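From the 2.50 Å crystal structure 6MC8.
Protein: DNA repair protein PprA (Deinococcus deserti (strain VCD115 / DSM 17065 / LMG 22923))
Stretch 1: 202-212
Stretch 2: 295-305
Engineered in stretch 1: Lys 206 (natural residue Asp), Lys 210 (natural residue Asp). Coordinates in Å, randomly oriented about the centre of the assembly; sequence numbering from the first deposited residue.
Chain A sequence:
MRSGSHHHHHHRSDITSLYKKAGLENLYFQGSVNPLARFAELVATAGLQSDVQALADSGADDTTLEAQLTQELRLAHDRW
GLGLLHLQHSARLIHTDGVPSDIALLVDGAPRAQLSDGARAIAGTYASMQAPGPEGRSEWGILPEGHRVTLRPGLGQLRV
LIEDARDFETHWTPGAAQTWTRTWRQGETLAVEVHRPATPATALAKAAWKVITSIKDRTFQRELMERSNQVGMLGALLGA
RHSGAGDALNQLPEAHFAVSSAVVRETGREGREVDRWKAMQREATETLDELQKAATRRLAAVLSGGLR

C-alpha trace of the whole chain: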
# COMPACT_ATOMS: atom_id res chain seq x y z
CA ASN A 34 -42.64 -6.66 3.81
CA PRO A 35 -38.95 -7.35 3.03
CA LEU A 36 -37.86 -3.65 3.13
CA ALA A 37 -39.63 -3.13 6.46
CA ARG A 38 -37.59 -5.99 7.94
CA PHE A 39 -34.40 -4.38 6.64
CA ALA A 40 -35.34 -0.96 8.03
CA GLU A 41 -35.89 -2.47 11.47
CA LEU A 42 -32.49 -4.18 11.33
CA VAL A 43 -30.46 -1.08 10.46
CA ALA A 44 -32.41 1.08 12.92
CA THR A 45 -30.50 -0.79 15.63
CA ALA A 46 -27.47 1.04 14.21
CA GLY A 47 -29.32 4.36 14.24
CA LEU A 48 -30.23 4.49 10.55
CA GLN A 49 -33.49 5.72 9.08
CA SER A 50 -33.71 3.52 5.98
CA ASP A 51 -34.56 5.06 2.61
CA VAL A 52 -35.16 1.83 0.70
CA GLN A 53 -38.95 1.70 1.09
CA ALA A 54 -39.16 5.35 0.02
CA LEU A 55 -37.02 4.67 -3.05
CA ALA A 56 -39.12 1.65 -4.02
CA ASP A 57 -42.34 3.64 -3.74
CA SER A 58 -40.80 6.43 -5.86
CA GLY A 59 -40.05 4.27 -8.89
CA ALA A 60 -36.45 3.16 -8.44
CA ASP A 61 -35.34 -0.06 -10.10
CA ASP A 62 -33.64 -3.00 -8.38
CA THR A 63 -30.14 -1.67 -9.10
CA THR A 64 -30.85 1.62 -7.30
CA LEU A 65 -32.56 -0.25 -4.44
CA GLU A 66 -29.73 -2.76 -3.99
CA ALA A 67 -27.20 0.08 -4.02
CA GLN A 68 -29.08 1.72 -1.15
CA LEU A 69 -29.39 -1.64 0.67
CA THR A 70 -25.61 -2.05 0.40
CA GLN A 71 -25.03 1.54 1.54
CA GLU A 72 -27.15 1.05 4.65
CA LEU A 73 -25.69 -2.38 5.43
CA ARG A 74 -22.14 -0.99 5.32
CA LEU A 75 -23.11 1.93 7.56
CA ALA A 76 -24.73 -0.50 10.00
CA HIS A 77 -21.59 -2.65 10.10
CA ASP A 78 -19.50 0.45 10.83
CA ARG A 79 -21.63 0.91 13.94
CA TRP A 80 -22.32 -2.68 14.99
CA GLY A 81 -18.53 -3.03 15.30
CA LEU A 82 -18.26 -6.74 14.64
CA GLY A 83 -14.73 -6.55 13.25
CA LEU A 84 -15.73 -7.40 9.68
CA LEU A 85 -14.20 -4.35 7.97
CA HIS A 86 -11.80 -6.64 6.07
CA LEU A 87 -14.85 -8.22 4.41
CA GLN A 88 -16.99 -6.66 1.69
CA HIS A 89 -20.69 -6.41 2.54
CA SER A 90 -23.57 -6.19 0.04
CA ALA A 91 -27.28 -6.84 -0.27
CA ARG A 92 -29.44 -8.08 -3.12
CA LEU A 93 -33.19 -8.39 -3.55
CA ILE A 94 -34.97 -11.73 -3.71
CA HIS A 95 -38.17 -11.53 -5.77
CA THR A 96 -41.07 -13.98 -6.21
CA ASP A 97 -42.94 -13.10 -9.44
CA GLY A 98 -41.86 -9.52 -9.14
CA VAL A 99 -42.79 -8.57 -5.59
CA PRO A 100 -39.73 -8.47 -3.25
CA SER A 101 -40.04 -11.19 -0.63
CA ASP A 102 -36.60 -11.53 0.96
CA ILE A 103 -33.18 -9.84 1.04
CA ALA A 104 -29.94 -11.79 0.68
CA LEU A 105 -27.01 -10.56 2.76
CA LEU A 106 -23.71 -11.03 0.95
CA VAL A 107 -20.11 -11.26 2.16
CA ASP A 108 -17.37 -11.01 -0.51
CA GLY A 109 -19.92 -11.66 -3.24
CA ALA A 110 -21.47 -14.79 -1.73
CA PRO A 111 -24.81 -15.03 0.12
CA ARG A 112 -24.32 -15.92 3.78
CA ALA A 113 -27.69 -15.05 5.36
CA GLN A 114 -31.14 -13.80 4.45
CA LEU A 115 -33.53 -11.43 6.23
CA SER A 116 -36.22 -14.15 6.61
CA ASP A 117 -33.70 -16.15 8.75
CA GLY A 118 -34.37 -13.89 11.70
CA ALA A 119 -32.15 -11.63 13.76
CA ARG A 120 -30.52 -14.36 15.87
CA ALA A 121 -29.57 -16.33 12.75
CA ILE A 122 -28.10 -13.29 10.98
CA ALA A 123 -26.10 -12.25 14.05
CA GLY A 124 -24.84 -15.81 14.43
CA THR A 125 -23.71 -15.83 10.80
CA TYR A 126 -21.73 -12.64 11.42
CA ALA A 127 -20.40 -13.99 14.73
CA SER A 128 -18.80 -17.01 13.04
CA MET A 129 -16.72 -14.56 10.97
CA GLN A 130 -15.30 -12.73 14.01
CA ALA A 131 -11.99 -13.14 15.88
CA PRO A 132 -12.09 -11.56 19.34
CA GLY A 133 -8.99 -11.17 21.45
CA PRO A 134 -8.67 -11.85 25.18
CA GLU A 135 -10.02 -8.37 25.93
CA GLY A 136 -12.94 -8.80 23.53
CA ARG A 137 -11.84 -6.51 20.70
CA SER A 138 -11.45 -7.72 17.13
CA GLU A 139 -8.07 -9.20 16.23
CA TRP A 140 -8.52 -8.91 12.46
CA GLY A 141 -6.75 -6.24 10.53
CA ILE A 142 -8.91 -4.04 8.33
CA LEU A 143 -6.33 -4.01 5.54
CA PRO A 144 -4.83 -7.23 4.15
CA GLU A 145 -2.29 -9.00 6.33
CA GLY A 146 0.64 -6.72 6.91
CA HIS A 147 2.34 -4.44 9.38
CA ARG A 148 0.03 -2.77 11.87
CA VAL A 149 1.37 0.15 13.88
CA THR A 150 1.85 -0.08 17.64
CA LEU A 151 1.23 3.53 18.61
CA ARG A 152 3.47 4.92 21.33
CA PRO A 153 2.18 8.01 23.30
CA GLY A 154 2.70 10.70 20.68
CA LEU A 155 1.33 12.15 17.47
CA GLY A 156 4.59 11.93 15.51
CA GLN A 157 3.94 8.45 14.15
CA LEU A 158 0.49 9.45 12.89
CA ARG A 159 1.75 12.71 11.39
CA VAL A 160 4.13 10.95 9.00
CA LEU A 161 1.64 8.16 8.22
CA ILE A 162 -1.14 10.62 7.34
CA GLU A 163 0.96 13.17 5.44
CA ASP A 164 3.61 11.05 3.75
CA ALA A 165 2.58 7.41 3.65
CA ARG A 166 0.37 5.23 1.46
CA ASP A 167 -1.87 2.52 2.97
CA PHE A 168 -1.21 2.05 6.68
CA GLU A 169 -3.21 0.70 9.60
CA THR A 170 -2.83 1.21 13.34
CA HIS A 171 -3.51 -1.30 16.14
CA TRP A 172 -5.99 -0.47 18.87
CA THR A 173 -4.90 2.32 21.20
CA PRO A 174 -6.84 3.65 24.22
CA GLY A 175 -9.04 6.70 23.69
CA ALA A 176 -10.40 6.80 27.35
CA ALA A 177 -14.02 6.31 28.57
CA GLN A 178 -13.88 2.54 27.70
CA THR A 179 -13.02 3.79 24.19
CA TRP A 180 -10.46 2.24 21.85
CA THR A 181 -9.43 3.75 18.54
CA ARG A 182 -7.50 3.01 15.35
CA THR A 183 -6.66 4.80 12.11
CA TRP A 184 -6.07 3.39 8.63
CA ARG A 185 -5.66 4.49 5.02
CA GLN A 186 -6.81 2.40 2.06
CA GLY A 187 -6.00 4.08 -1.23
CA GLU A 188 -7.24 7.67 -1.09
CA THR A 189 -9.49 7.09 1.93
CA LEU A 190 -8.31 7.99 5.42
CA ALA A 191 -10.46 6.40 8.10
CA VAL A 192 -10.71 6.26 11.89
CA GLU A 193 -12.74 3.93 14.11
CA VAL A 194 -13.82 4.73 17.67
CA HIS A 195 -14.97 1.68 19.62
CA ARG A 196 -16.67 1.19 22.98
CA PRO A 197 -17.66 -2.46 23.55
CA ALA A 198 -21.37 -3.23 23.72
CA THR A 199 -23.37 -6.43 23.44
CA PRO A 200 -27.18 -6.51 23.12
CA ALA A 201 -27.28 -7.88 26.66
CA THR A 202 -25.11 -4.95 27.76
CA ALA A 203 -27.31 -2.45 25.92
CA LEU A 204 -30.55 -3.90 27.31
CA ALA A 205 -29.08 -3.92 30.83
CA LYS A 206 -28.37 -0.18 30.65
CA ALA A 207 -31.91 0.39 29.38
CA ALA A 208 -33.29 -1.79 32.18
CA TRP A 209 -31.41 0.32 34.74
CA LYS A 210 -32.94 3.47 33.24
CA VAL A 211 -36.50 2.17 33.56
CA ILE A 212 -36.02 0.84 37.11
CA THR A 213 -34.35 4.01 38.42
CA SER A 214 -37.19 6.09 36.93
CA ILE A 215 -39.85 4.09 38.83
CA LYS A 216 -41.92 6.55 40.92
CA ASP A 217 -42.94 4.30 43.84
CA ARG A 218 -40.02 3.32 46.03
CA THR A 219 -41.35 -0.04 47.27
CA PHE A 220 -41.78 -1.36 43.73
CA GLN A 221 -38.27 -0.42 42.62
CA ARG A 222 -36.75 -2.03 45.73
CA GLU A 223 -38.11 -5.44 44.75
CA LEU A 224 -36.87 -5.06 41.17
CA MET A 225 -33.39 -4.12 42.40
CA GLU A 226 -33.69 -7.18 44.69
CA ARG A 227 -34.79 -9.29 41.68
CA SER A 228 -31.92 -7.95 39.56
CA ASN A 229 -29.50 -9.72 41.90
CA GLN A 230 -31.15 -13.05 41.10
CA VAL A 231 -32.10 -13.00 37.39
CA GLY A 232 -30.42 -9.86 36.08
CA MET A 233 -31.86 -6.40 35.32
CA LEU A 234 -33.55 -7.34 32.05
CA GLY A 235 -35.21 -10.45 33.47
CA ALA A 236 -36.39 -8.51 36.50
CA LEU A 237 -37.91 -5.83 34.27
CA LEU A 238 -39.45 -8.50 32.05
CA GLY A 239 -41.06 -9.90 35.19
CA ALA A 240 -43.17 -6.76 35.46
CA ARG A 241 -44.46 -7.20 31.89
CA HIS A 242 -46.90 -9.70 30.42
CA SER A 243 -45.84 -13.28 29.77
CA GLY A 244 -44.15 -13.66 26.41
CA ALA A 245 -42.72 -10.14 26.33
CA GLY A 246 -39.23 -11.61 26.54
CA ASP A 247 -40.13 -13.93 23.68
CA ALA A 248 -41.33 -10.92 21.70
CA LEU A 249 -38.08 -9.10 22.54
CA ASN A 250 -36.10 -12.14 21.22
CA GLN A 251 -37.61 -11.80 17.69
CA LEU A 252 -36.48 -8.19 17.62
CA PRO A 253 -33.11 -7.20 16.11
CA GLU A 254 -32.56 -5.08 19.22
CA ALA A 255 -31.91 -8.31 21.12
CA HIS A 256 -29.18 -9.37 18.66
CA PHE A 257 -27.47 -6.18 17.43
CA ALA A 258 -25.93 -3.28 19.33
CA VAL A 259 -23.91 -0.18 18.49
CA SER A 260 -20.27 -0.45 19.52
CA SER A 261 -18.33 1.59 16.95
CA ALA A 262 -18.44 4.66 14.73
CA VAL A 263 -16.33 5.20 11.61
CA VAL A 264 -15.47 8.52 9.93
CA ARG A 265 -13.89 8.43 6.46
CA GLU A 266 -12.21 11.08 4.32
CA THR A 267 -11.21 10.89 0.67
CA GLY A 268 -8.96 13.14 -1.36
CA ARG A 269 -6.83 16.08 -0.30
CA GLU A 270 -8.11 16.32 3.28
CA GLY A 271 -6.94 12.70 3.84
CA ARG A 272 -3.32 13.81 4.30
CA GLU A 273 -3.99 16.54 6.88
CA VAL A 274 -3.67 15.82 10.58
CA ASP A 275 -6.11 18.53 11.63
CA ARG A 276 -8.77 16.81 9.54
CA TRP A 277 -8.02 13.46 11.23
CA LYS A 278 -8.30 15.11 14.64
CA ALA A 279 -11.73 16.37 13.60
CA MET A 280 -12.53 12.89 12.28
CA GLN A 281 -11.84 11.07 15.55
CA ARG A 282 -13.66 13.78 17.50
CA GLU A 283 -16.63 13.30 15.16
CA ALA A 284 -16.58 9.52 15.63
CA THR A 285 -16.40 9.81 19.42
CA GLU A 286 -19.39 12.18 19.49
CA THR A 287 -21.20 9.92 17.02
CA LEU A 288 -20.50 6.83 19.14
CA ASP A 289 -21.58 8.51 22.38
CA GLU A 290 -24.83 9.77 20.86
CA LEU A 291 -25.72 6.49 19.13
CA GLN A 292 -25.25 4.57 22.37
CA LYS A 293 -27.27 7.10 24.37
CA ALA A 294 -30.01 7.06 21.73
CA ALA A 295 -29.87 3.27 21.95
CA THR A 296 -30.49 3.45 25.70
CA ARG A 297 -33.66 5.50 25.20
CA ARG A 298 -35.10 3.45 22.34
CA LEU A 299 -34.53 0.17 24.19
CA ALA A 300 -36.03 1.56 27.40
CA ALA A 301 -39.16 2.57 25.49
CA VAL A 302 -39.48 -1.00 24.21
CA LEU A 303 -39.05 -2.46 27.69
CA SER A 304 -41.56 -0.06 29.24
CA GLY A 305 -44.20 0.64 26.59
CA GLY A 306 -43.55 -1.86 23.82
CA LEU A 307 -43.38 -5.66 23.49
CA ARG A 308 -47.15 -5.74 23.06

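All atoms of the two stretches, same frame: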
# COMPACT_ATOMS: atom_id res chain seq x y z
N THR A 202 -25.63 -6.14 27.11
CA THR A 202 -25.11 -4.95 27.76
C THR A 202 -26.01 -3.75 27.51
O THR A 202 -26.29 -2.97 28.43
CB THR A 202 -23.68 -4.66 27.27
OG1 THR A 202 -22.83 -5.75 27.62
CG2 THR A 202 -23.12 -3.39 27.86
N ALA A 203 -26.50 -3.60 26.28
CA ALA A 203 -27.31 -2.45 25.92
C ALA A 203 -28.70 -2.54 26.54
O ALA A 203 -29.29 -1.51 26.91
CB ALA A 203 -27.40 -2.33 24.40
N LEU A 204 -29.25 -3.75 26.66
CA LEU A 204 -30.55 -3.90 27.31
C LEU A 204 -30.43 -3.75 28.82
O LEU A 204 -31.40 -3.35 29.48
CB LEU A 204 -31.16 -5.25 26.94
CG LEU A 204 -31.74 -5.35 25.53
CD1 LEU A 204 -32.09 -6.77 25.17
CD2 LEU A 204 -32.97 -4.48 25.44
N ALA A 205 -29.27 -4.06 29.39
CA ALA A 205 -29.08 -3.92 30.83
C ALA A 205 -28.99 -2.45 31.23
O ALA A 205 -29.45 -2.07 32.31
CB ALA A 205 -27.83 -4.67 31.29
N LYS A 206 -28.41 -1.62 30.38
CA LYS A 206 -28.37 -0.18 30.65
C LYS A 206 -29.75 0.44 30.48
O LYS A 206 -30.11 1.37 31.20
CB LYS A 206 -27.36 0.51 29.74
CG LYS A 206 -25.92 0.18 30.05
CD LYS A 206 -24.99 0.82 29.04
CE LYS A 206 -24.95 2.32 29.21
NZ LYS A 206 -23.99 2.99 28.30
N ALA A 207 -30.54 -0.08 29.54
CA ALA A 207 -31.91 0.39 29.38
C ALA A 207 -32.80 -0.09 30.52
O ALA A 207 -33.75 0.60 30.91
CB ALA A 207 -32.47 -0.07 28.04
N ALA A 208 -32.52 -1.28 31.05
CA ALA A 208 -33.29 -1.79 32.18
C ALA A 208 -33.00 -0.99 33.44
O ALA A 208 -33.90 -0.76 34.25
CB ALA A 208 -32.99 -3.27 32.39
N TRP A 209 -31.75 -0.54 33.61
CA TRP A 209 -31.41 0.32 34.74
C TRP A 209 -32.10 1.67 34.64
O TRP A 209 -32.46 2.27 35.66
CB TRP A 209 -29.89 0.49 34.84
CG TRP A 209 -29.43 1.51 35.85
CD1 TRP A 209 -28.95 2.75 35.58
CD2 TRP A 209 -29.43 1.38 37.28
NE1 TRP A 209 -28.63 3.41 36.75
CE2 TRP A 209 -28.92 2.58 37.81
CE3 TRP A 209 -29.80 0.37 38.17
CZ2 TRP A 209 -28.78 2.80 39.18
CZ3 TRP A 209 -29.66 0.58 39.53
CH2 TRP A 209 -29.15 1.79 40.02
N LYS A 210 -32.30 2.17 33.42
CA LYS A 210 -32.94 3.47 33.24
C LYS A 210 -34.42 3.41 33.58
O LYS A 210 -34.97 4.36 34.15
CB LYS A 210 -32.73 3.96 31.81
CG LYS A 210 -33.28 5.34 31.55
CD LYS A 210 -33.04 5.81 30.13
CE LYS A 210 -33.58 7.21 29.94
NZ LYS A 210 -35.07 7.23 30.06
N VAL A 211 -35.08 2.30 33.26
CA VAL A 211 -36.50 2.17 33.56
C VAL A 211 -36.72 1.98 35.06
O VAL A 211 -37.62 2.59 35.66
CB VAL A 211 -37.12 1.01 32.75
CG1 VAL A 211 -38.57 0.80 33.11
CG2 VAL A 211 -36.99 1.29 31.28
N ILE A 212 -35.87 1.17 35.69
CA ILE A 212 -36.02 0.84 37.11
C ILE A 212 -35.72 2.05 37.99
O ILE A 212 -36.43 2.31 38.97
CB ILE A 212 -35.14 -0.38 37.46
CG1 ILE A 212 -35.70 -1.63 36.80
CG2 ILE A 212 -35.03 -0.59 38.96
CD1 ILE A 212 -34.78 -2.81 36.86
N ALA A 295 -29.53 4.68 21.80
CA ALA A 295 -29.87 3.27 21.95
C ALA A 295 -30.51 3.01 23.30
O ALA A 295 -31.46 2.24 23.40
CB ALA A 295 -28.64 2.40 21.78
N THR A 296 -29.99 3.66 24.35
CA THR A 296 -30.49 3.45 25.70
C THR A 296 -31.93 3.94 25.84
O THR A 296 -32.74 3.31 26.53
CB THR A 296 -29.56 4.15 26.70
OG1 THR A 296 -28.24 3.63 26.54
CG2 THR A 296 -29.99 3.92 28.12
N ARG A 297 -32.29 5.01 25.13
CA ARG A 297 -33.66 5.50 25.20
C ARG A 297 -34.62 4.64 24.38
O ARG A 297 -35.75 4.39 24.80
CB ARG A 297 -33.74 6.95 24.74
CG ARG A 297 -33.26 7.95 25.75
CD ARG A 297 -33.58 9.35 25.27
NE ARG A 297 -32.80 9.69 24.09
CZ ARG A 297 -31.59 10.23 24.13
NH1 ARG A 297 -31.02 10.49 25.30
NH2 ARG A 297 -30.95 10.50 23.00
N ARG A 298 -34.18 4.17 23.21
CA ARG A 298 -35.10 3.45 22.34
C ARG A 298 -35.32 2.03 22.86
O ARG A 298 -36.38 1.45 22.63
CB ARG A 298 -34.59 3.45 20.90
CG ARG A 298 -33.36 2.61 20.61
CD ARG A 298 -32.83 2.88 19.21
NE ARG A 298 -33.77 2.49 18.17
CZ ARG A 298 -33.83 1.28 17.63
NH1 ARG A 298 -32.99 0.33 18.03
NH2 ARG A 298 -34.71 1.02 16.68
N LEU A 299 -34.35 1.48 23.58
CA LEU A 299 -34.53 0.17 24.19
C LEU A 299 -35.38 0.27 25.45
O LEU A 299 -36.15 -0.64 25.75
CB LEU A 299 -33.18 -0.46 24.49
CG LEU A 299 -32.32 -0.87 23.31
CD1 LEU A 299 -30.93 -1.24 23.78
CD2 LEU A 299 -32.96 -2.01 22.63
N ALA A 300 -35.24 1.37 26.19
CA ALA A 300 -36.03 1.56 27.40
C ALA A 300 -37.50 1.79 27.07
O ALA A 300 -38.38 1.42 27.86
CB ALA A 300 -35.47 2.72 28.22
N ALA A 301 -37.78 2.39 25.92
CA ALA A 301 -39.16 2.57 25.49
C ALA A 301 -39.79 1.25 25.08
O ALA A 301 -41.00 1.06 25.22
CB ALA A 301 -39.22 3.58 24.35
N VAL A 302 -38.98 0.32 24.56
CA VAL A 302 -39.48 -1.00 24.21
C VAL A 302 -39.73 -1.83 25.46
O VAL A 302 -40.71 -2.58 25.54
CB VAL A 302 -38.48 -1.68 23.24
CG1 VAL A 302 -38.82 -3.13 23.00
CG2 VAL A 302 -38.48 -0.96 21.91
N LEU A 303 -38.89 -1.68 26.48
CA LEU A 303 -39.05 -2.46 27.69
C LEU A 303 -40.18 -1.92 28.56
O LEU A 303 -40.76 -2.67 29.36
CB LEU A 303 -37.75 -2.49 28.48
CG LEU A 303 -36.58 -3.17 27.77
CD1 LEU A 303 -35.31 -3.10 28.60
CD2 LEU A 303 -36.92 -4.60 27.39
N SER A 304 -40.51 -0.64 28.42
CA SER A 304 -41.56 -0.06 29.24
C SER A 304 -42.91 -0.05 28.52
O SER A 304 -43.91 -0.51 29.06
CB SER A 304 -41.17 1.36 29.65
OG SER A 304 -42.18 1.97 30.43
N GLY A 305 -42.94 0.47 27.29
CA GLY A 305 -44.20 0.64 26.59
C GLY A 305 -44.47 -0.36 25.49
O GLY A 305 -45.63 -0.59 25.13
O HOH W 1 -28.47 0.61 26.01

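How do the two backbones meet? Both stretches are helical, 202-212 throughout and 295-304 in the second, and their axes cross at -67° with a closest approach of 8.3 Å. That is close for two helices, and alanines sit where they come nearest: the CA atoms of Ala 207 and Ala 300 are 4.7 Å apart. Each helix satisfies its own backbone, for example through Ala 207 N to Ala 203 O at 3.2 Å and Leu 303 N to Leu 299 O at 3.0 Å. No direct hydrogen bond joins the two stretches, so the contact rests mainly on apolar packing.

What fills the centre of the crossing? The methyl group of Ala 207 points toward the second helix and acts as a knob in a hole formed by Thr 296, Leu 299, Ala 300 and Leu 303. Its CB lies 3.6 Å from Leu 299 CB and 3.6 Å from Ala 300 N, so the small side chain rests almost on the opposing backbone. A single methyl has no rotamer to adjust; the fit is set by the placement of the helices.

How do the leucine conformations serve the packing? Leu 204, Leu 299 and Leu 303 all adopt the m, t rotamer, a common choice on helices. The CA-to-CB bond of Leu 204 points sideways, yet the end of its side chain comes nearer the second helix, bringing CD2 to 3.7 Å from Leu 299 CD2. Leu 299 also places CD1 3.7 Å from Ala 203 CB. Leu 303 directs CD1 into the space beside Leu 204, Ala 207 and Ala 208, 4.2 Å from Ala 207 CB. Farther along, Val 211, with chi1 t, sets CG2 3.7 Å from Ala 300 CB, while its CG1 reaches 4.4 Å from Ser 304 CB.

What happens where polar side chains border the contact? Lys 210, an engineered residue, is extended through chi1 to chi3, all t, before chi4 turns to m. Its aliphatic part packs against the second helix, with CD 4.1 Å from Thr 296 CG2 and CE 4.3 Å from Arg 297 CG; these are van der Waals contacts. Lys 206, also engineered, keeps CE 4.4 Å from Thr 296 OG1. Thr 296, with chi1 m, has a methyl facing Lys 210 and a hydroxyl that takes part in a water bridge: one water donates to Ala 203 O at 2.4 Å, a notably short distance, and to Thr 296 OG1 at 3.1 Å.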